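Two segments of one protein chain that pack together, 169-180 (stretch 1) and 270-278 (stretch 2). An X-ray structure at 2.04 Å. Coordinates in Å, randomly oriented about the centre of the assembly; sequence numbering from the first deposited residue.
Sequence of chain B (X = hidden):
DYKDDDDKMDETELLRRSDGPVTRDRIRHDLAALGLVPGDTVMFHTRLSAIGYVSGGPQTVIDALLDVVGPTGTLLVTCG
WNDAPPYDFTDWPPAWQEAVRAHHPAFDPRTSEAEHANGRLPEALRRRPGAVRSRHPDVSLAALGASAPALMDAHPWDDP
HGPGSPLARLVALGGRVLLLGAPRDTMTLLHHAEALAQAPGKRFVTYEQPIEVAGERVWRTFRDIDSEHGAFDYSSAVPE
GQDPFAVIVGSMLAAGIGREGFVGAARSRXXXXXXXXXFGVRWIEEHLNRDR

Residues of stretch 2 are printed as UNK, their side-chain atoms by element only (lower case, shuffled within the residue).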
ATOM      1  N   ARG B 169     -25.510  -7.704   6.941  1.00 51.39           N
ATOM      2  CA  ARG B 169     -26.195  -6.572   6.341  1.00 49.25           C
ATOM      3  C   ARG B 169     -26.085  -6.571   4.827  1.00 49.51           C
ATOM      4  O   ARG B 169     -27.001  -6.088   4.147  1.00 48.50           O
ATOM      5  CB  ARG B 169     -25.642  -5.272   6.900  1.00 47.95           C
ATOM      6  CG  ARG B 169     -25.893  -5.132   8.387  1.00 51.12           C
ATOM      7  CD  ARG B 169     -25.225  -3.876   8.935  1.00 49.99           C
ATOM      8  NE  ARG B 169     -24.836  -4.074  10.322  1.00 53.30           N
ATOM      9  CZ  ARG B 169     -23.924  -3.342  10.961  1.00 54.01           C
ATOM     10  NH1 ARG B 169     -23.296  -2.351  10.343  1.00 48.13           N
ATOM     11  NH2 ARG B 169     -23.648  -3.603  12.230  1.00 60.00           N
ATOM     12  N   LEU B 170     -24.960  -7.051   4.276  1.00 47.33           N
ATOM     13  CA  LEU B 170     -24.871  -7.197   2.831  1.00 41.72           C
ATOM     14  C   LEU B 170     -25.942  -8.154   2.318  1.00 48.14           C
ATOM     15  O   LEU B 170     -26.610  -7.877   1.315  1.00 44.85           O
ATOM     16  CB  LEU B 170     -23.481  -7.692   2.444  1.00 41.26           C
ATOM     17  CG  LEU B 170     -23.229  -7.930   0.960  1.00 42.67           C
ATOM     18  CD1 LEU B 170     -23.163  -6.614   0.227  1.00 42.31           C
ATOM     19  CD2 LEU B 170     -21.923  -8.752   0.770  1.00 41.02           C
ATOM     20  N   VAL B 171     -26.144  -9.269   3.025  1.00 47.64           N
ATOM     21  CA  VAL B 171     -27.165 -10.233   2.638  1.00 47.05           C
ATOM     22  C   VAL B 171     -28.553  -9.600   2.703  1.00 50.80           C
ATOM     23  O   VAL B 171     -29.364  -9.752   1.779  1.00 52.73           O
ATOM     24  CB  VAL B 171     -27.068 -11.484   3.530  1.00 49.43           C
ATOM     25  CG1 VAL B 171     -28.326 -12.349   3.394  1.00 47.24           C
ATOM     26  CG2 VAL B 171     -25.826 -12.280   3.177  1.00 45.76           C
ATOM     27  N   ALA B 172     -28.833  -8.847   3.771  1.00 51.47           N
ATOM     28  CA  ALA B 172     -30.189  -8.339   4.002  1.00 54.66           C
ATOM     29  C   ALA B 172     -30.563  -7.254   2.999  1.00 59.14           C
ATOM     30  O   ALA B 172     -31.742  -7.091   2.666  1.00 61.28           O
ATOM     31  CB  ALA B 172     -30.314  -7.799   5.428  1.00 53.04           C
ATOM     32  N   LEU B 173     -29.574  -6.489   2.543  1.00 55.46           N
ATOM     33  CA  LEU B 173     -29.684  -5.488   1.492  1.00 55.93           C
ATOM     34  C   LEU B 173     -29.878  -6.080   0.094  1.00 55.07           C
ATOM     35  O   LEU B 173     -30.136  -5.322  -0.850  1.00 54.06           O
ATOM     36  CB  LEU B 173     -28.396  -4.666   1.507  1.00 62.17           C
ATOM     37  CG  LEU B 173     -28.337  -3.202   1.163  1.00 69.48           C
ATOM     38  CD1 LEU B 173     -29.620  -2.511   1.613  1.00 73.36           C
ATOM     39  CD2 LEU B 173     -27.134  -2.619   1.866  1.00 72.15           C
ATOM     40  N   GLY B 174     -29.724  -7.391  -0.084  1.00 49.42           N
ATOM     41  CA  GLY B 174     -29.728  -7.949  -1.422  1.00 48.38           C
ATOM     42  C   GLY B 174     -28.451  -7.656  -2.188  1.00 49.99           C
ATOM     43  O   GLY B 174     -28.487  -7.496  -3.408  1.00 50.27           O
ATOM     44  N   GLY B 175     -27.322  -7.573  -1.493  1.00 44.47           N
ATOM     45  CA  GLY B 175     -26.060  -7.237  -2.101  1.00 41.52           C
ATOM     46  C   GLY B 175     -25.493  -8.385  -2.922  1.00 43.05           C
ATOM     47  O   GLY B 175     -26.062  -9.469  -3.040  1.00 45.65           O
ATOM     48  N   ARG B 176     -24.346  -8.111  -3.541  1.00 40.45           N
ATOM     49  CA  ARG B 176     -23.700  -9.052  -4.449  1.00 39.32           C
ATOM     50  C   ARG B 176     -22.247  -9.232  -4.046  1.00 38.68           C
ATOM     51  O   ARG B 176     -21.694  -8.432  -3.278  1.00 36.99           O
ATOM     52  CB  ARG B 176     -23.824  -8.552  -5.894  1.00 40.79           C
ATOM     53  CG  ARG B 176     -25.254  -8.038  -6.040  1.00 47.97           C
ATOM     54  CD  ARG B 176     -25.675  -7.779  -7.377  1.00 42.54           C
ATOM     55  NE  ARG B 176     -25.818  -9.012  -8.105  1.00 44.78           N
ATOM     56  CZ  ARG B 176     -26.116  -9.025  -9.397  1.00 48.88           C
ATOM     57  NH1 ARG B 176     -26.279  -7.859 -10.027  1.00 51.94           N
ATOM     58  NH2 ARG B 176     -26.229 -10.172 -10.051  1.00 47.56           N
ATOM     59  N   VAL B 177     -21.653 -10.314  -4.552  1.00 37.81           N
ATOM     60  CA  VAL B 177     -20.222 -10.581  -4.410  1.00 41.67           C
ATOM     61  C   VAL B 177     -19.625 -10.720  -5.804  1.00 40.30           C
ATOM     62  O   VAL B 177     -20.124 -11.498  -6.628  1.00 37.83           O
ATOM     63  CB  VAL B 177     -19.954 -11.839  -3.560  1.00 40.53           C
ATOM     64  CG1 VAL B 177     -18.460 -12.089  -3.445  1.00 42.40           C
ATOM     65  CG2 VAL B 177     -20.553 -11.638  -2.163  1.00 39.55           C
ATOM     66  N   LEU B 178     -18.570  -9.954  -6.068  1.00 35.49           N
ATOM     67  CA  LEU B 178     -17.842 -10.007  -7.331  1.00 36.86           C
ATOM     68  C   LEU B 178     -16.427 -10.539  -7.085  1.00 39.31           C
ATOM     69  O   LEU B 178     -15.675  -9.972  -6.283  1.00 32.41           O
ATOM     70  CB  LEU B 178     -17.814  -8.609  -7.953  1.00 36.17           C
ATOM     71  CG  LEU B 178     -16.903  -8.475  -9.177  1.00 40.95           C
ATOM     72  CD1 LEU B 178     -17.486  -9.236 -10.348  1.00 36.45           C
ATOM     73  CD2 LEU B 178     -16.732  -6.988  -9.503  1.00 38.03           C
ATOM     74  N   LEU B 179     -16.077 -11.658  -7.738  1.00 34.63           N
ATOM     75  CA  LEU B 179     -14.683 -12.082  -7.825  1.00 36.22           C
ATOM     76  C   LEU B 179     -14.136 -11.552  -9.132  1.00 38.87           C
ATOM     77  O   LEU B 179     -14.560 -11.981 -10.208  1.00 37.71           O
ATOM     78  CB  LEU B 179     -14.558 -13.601  -7.768  1.00 36.22           C
ATOM     79  CG  LEU B 179     -15.292 -14.215  -6.577  1.00 39.79           C
ATOM     80  CD1 LEU B 179     -15.109 -15.770  -6.639  1.00 37.82           C
ATOM     81  CD2 LEU B 179     -14.858 -13.610  -5.237  1.00 38.40           C
ATOM     82  N   LEU B 180     -13.181 -10.633  -9.046  1.00 38.98           N
ATOM     83  CA  LEU B 180     -12.648  -9.927 -10.206  1.00 37.05           C
ATOM     84  C   LEU B 180     -11.219 -10.440 -10.446  1.00 41.24           C
ATOM     85  O   LEU B 180     -10.221  -9.865  -9.996  1.00 38.87           O
ATOM     86  CB  LEU B 180     -12.763  -8.415  -9.939  1.00 37.46           C
ATOM     87  CG  LEU B 180     -12.316  -7.404 -11.003  1.00 43.81           C
ATOM     88  CD1 LEU B 180     -12.873  -7.725 -12.329  1.00 48.25           C
ATOM     89  CD2 LEU B 180     -12.615  -5.944 -10.628  1.00 38.64           C
ATOM     90  N   UNK B 270     -19.882 -13.228 -10.592  1.00 39.87           N
ATOM     91  CA  UNK B 270     -20.793 -12.331  -9.895  1.00 40.08           C
ATOM     92  C   UNK B 270     -21.927 -13.156  -9.310  1.00 38.53           C
ATOM     93  O   UNK B 270     -22.607 -13.885 -10.042  1.00 38.73           O
ATOM     94  c   UNK B 270     -21.334 -11.259 -10.846  1.00 40.03           C
ATOM     95  c   UNK B 270     -22.862  -9.326 -11.278  1.00 39.35           C
ATOM     96  c   UNK B 270     -22.309 -10.264 -10.192  1.00 41.44           C
ATOM     97  c   UNK B 270     -21.567  -9.484  -9.091  1.00 38.15           C
ATOM     98  N   UNK B 271     -22.115 -13.043  -7.994  1.00 38.87           N
ATOM     99  CA  UNK B 271     -23.095 -13.794  -7.218  1.00 40.47           C
ATOM    100  C   UNK B 271     -24.041 -12.855  -6.488  1.00 44.26           C
ATOM    101  O   UNK B 271     -23.622 -11.810  -5.986  1.00 44.72           O
ATOM    102  c   UNK B 271     -19.352 -17.340  -7.532  1.00 40.15           C
ATOM    103  c   UNK B 271     -20.664 -17.805  -7.327  1.00 45.65           C
ATOM    104  c   UNK B 271     -19.043 -16.008  -7.277  1.00 41.51           C
ATOM    105  c   UNK B 271     -20.051 -15.134  -6.829  1.00 41.20           C
ATOM    106  c   UNK B 271     -21.657 -16.927  -6.867  1.00 44.17           C
ATOM    107  c   UNK B 271     -21.359 -15.586  -6.628  1.00 45.71           C
ATOM    108  c   UNK B 271     -22.426 -14.655  -6.120  1.00 40.65           C
ATOM    109  N   UNK B 272     -25.292 -13.285  -6.315  1.00 42.82           N
ATOM    110  CA  UNK B 272     -26.147 -12.643  -5.323  1.00 43.00           C
ATOM    111  C   UNK B 272     -25.795 -13.195  -3.938  1.00 47.50           C
ATOM    112  O   UNK B 272     -25.702 -14.419  -3.751  1.00 47.42           O
ATOM    113  c   UNK B 272     -27.628 -12.868  -5.650  1.00 45.44           C
ATOM    114  c   UNK B 272     -28.045 -12.255  -6.993  1.00 54.94           C
ATOM    115  o   UNK B 272     -27.533 -11.176  -7.358  1.00 56.99           O
ATOM    116  o   UNK B 272     -28.885 -12.853  -7.697  1.00 60.52           O
ATOM    117  N   UNK B 273     -25.613 -12.289  -2.960  1.00 43.60           N
ATOM    118  CA  UNK B 273     -25.090 -12.682  -1.650  1.00 41.46           C
ATOM    119  C   UNK B 273     -26.066 -13.561  -0.874  1.00 45.06           C
ATOM    120  O   UNK B 273     -25.641 -14.500  -0.196  1.00 47.46           O
ATOM    121  c   UNK B 273     -24.745 -11.451  -0.812  1.00 42.26           C
ATOM    122  N   UNK B 274     -27.371 -13.249  -0.905  1.00 45.52           N
ATOM    123  CA  UNK B 274     -28.316 -14.058  -0.133  1.00 50.32           C
ATOM    124  C   UNK B 274     -28.367 -15.515  -0.597  1.00 53.31           C
ATOM    125  O   UNK B 274     -28.256 -16.413   0.263  1.00 49.19           O
ATOM    126  c   UNK B 274     -29.708 -13.403  -0.140  1.00 47.78           C
ATOM    127  N   UNK B 275     -28.519 -15.836  -1.896  1.00 51.02           N
ATOM    128  CA  UNK B 275     -28.496 -17.268  -2.283  1.00 53.49           C
ATOM    129  C   UNK B 275     -27.143 -17.932  -2.053  1.00 52.23           C
ATOM    130  O   UNK B 275     -27.100 -19.137  -1.752  1.00 51.10           O
ATOM    131  c   UNK B 275     -29.452 -15.918  -4.028  1.00 57.21           C
ATOM    132  c   UNK B 275     -28.863 -17.255  -3.777  1.00 54.54           C
ATOM    133  c   UNK B 275     -28.797 -14.973  -3.051  1.00 55.25           C
ATOM    134  N   UNK B 276     -26.039 -17.182  -2.174  1.00 47.06           N
ATOM    135  CA  UNK B 276     -24.722 -17.766  -1.935  1.00 46.70           C
ATOM    136  C   UNK B 276     -24.552 -18.187  -0.479  1.00 47.96           C
ATOM    137  O   UNK B 276     -24.032 -19.270  -0.198  1.00 46.67           O
ATOM    138  c   UNK B 276     -23.625 -16.784  -2.337  1.00 43.44           C
ATOM    139  N   UNK B 277     -24.991 -17.346   0.461  1.00 50.43           N
ATOM    140  CA  UNK B 277     -24.915 -17.705   1.874  1.00 49.32           C
ATOM    141  C   UNK B 277     -25.868 -18.847   2.178  1.00 53.88           C
ATOM    142  O   UNK B 277     -25.506 -19.813   2.865  1.00 54.50           O
ATOM    143  c   UNK B 277     -25.212 -16.481   2.764  1.00 51.71           C
ATOM    144  c   UNK B 277     -23.987 -15.665   2.918  1.00 53.71           C
ATOM    145  c   UNK B 277     -25.673 -16.935   4.133  1.00 54.02           C
ATOM    146  N   UNK B 278     -27.105 -18.750   1.695  1.00 55.87           N
ATOM    147  CA  UNK B 278     -28.048 -19.853   1.866  1.00 62.74           C
ATOM    148  C   UNK B 278     -27.462 -21.166   1.342  1.00 60.49           C
ATOM    149  O   UNK B 278     -27.536 -22.204   2.006  1.00 60.11           O
ATOM    150  o   UNK B 278     -32.712 -20.569   0.810  1.00100.87           O
ATOM    151  o   UNK B 278     -31.517 -19.433  -0.648  1.00 97.34           O
ATOM    152  c   UNK B 278     -31.617 -20.189   0.350  1.00 94.99           C
ATOM    153  c   UNK B 278     -30.348 -20.645   1.042  1.00 84.98           C
ATOM    154  c   UNK B 278     -29.351 -19.513   1.153  1.00 71.80           C
TER
HETATM  155  O   HOH W   1     -28.553 -10.958  -2.357  1.00 53.33           O
HETATM  156  O   HOH W   2     -25.555 -13.180 -10.223  1.00 65.47           O

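Position 270 carries four side-chain carbons, forked at the second. It pairs with Leu178 across an antiparallel, non-hydrogen-bonded site, and one fork tip packs against Leu178 CB while another carbon lies over one face of the Arg176 guanidinium. A fork one carbon beyond CB means leucine: Leu270, with CD1 4.0 Å from Leu178 CB and CD2 3.7 Å from Arg176 NH2. Its CA also makes a CA-H...O contact with Val177 O at 3.4 Å, as close-set antiparallel strands allow.

Position 271 has one carbon and then a ring of six carbons, with no heteroatom in or on the ring. The ring lies near the end of Leu179, and Val177 O sits at its edge, near its plane. That is phenylalanine. Phe271 sits opposite Val177 in a hydrogen-bonded pair: Val177 N donates to Phe271 O and Phe271 N donates to Val177 O, each at 2.9 Å and nearly straight. Both side chains leave on the same face of the sheet, and Phe271 CE1 reaches Leu179 CD1 at 4.0 Å.

Position 272 shows two carbons, the second bearing two oxygens. CA-to-CB points away from stretch 1, yet the end of the side chain comes back to Arg176 NE. A short carboxylate is aspartate, and Asp272 OD1 lies 2.9 Å from Arg176 NE. The pair is a salt bridge whose hydrogen bond is weak, because the N-H...O angle is only 116°. Although Asp272 holds the N-cap position, its side chain makes no capping bond.

Position 273 has a single carbon, directed toward stretch 1, with side chains of Leu170, Val171 and Val177 around it. One carbon is alanine. Ala273 CB lies 4.2 Å from Leu170 CD2, 4.2 Å from Val171 CG2 and 4.4 Å from Val177 CG2. Ala273 N, in the first turn of its helix, donates to Gly175 O at 2.9 Å.

Position 274 again has one carbon, 3.9 Å from Val171 CG1 when measured at CB: Ala274. Water 1 accepts from Ala274 N and donates to Gly175 O, both at 3.0 Å, bridging the two backbones.

Position 275 has three carbons closing a ring onto the backbone N, hence proline. Pro275 is out of reach of stretch 1 and, in the first turn, leaves no helical N-H bond unmade.

The single carbon of position 276 points toward stretch 1 without contact. It is alanine, and Ala276 CB stays 6.0 Å from Val177 CG2. Position 277 has one carbon carrying two more, and one branch tip packs against Val171 CG2. A branch at CB is valine: Val277 CG2 meets Val171 CG2 at 3.9 Å.

Position 278 has three carbons, the third bearing two oxygens: Glu278, exposed and without contact.

The contact works in two zones. Backbone bonds fix the antiparallel strand register, and Gly175 O carries the pairing into the helix start, where small alanines let Val171 pack close. Gly175 itself is tight: a CB there would clash with Leu170 CD1. Gly174, with positive phi, ends the preceding helix in a Schellman motif and turns the chain toward the strand.

Stretch 2 (270-278) LFDAAPAVE
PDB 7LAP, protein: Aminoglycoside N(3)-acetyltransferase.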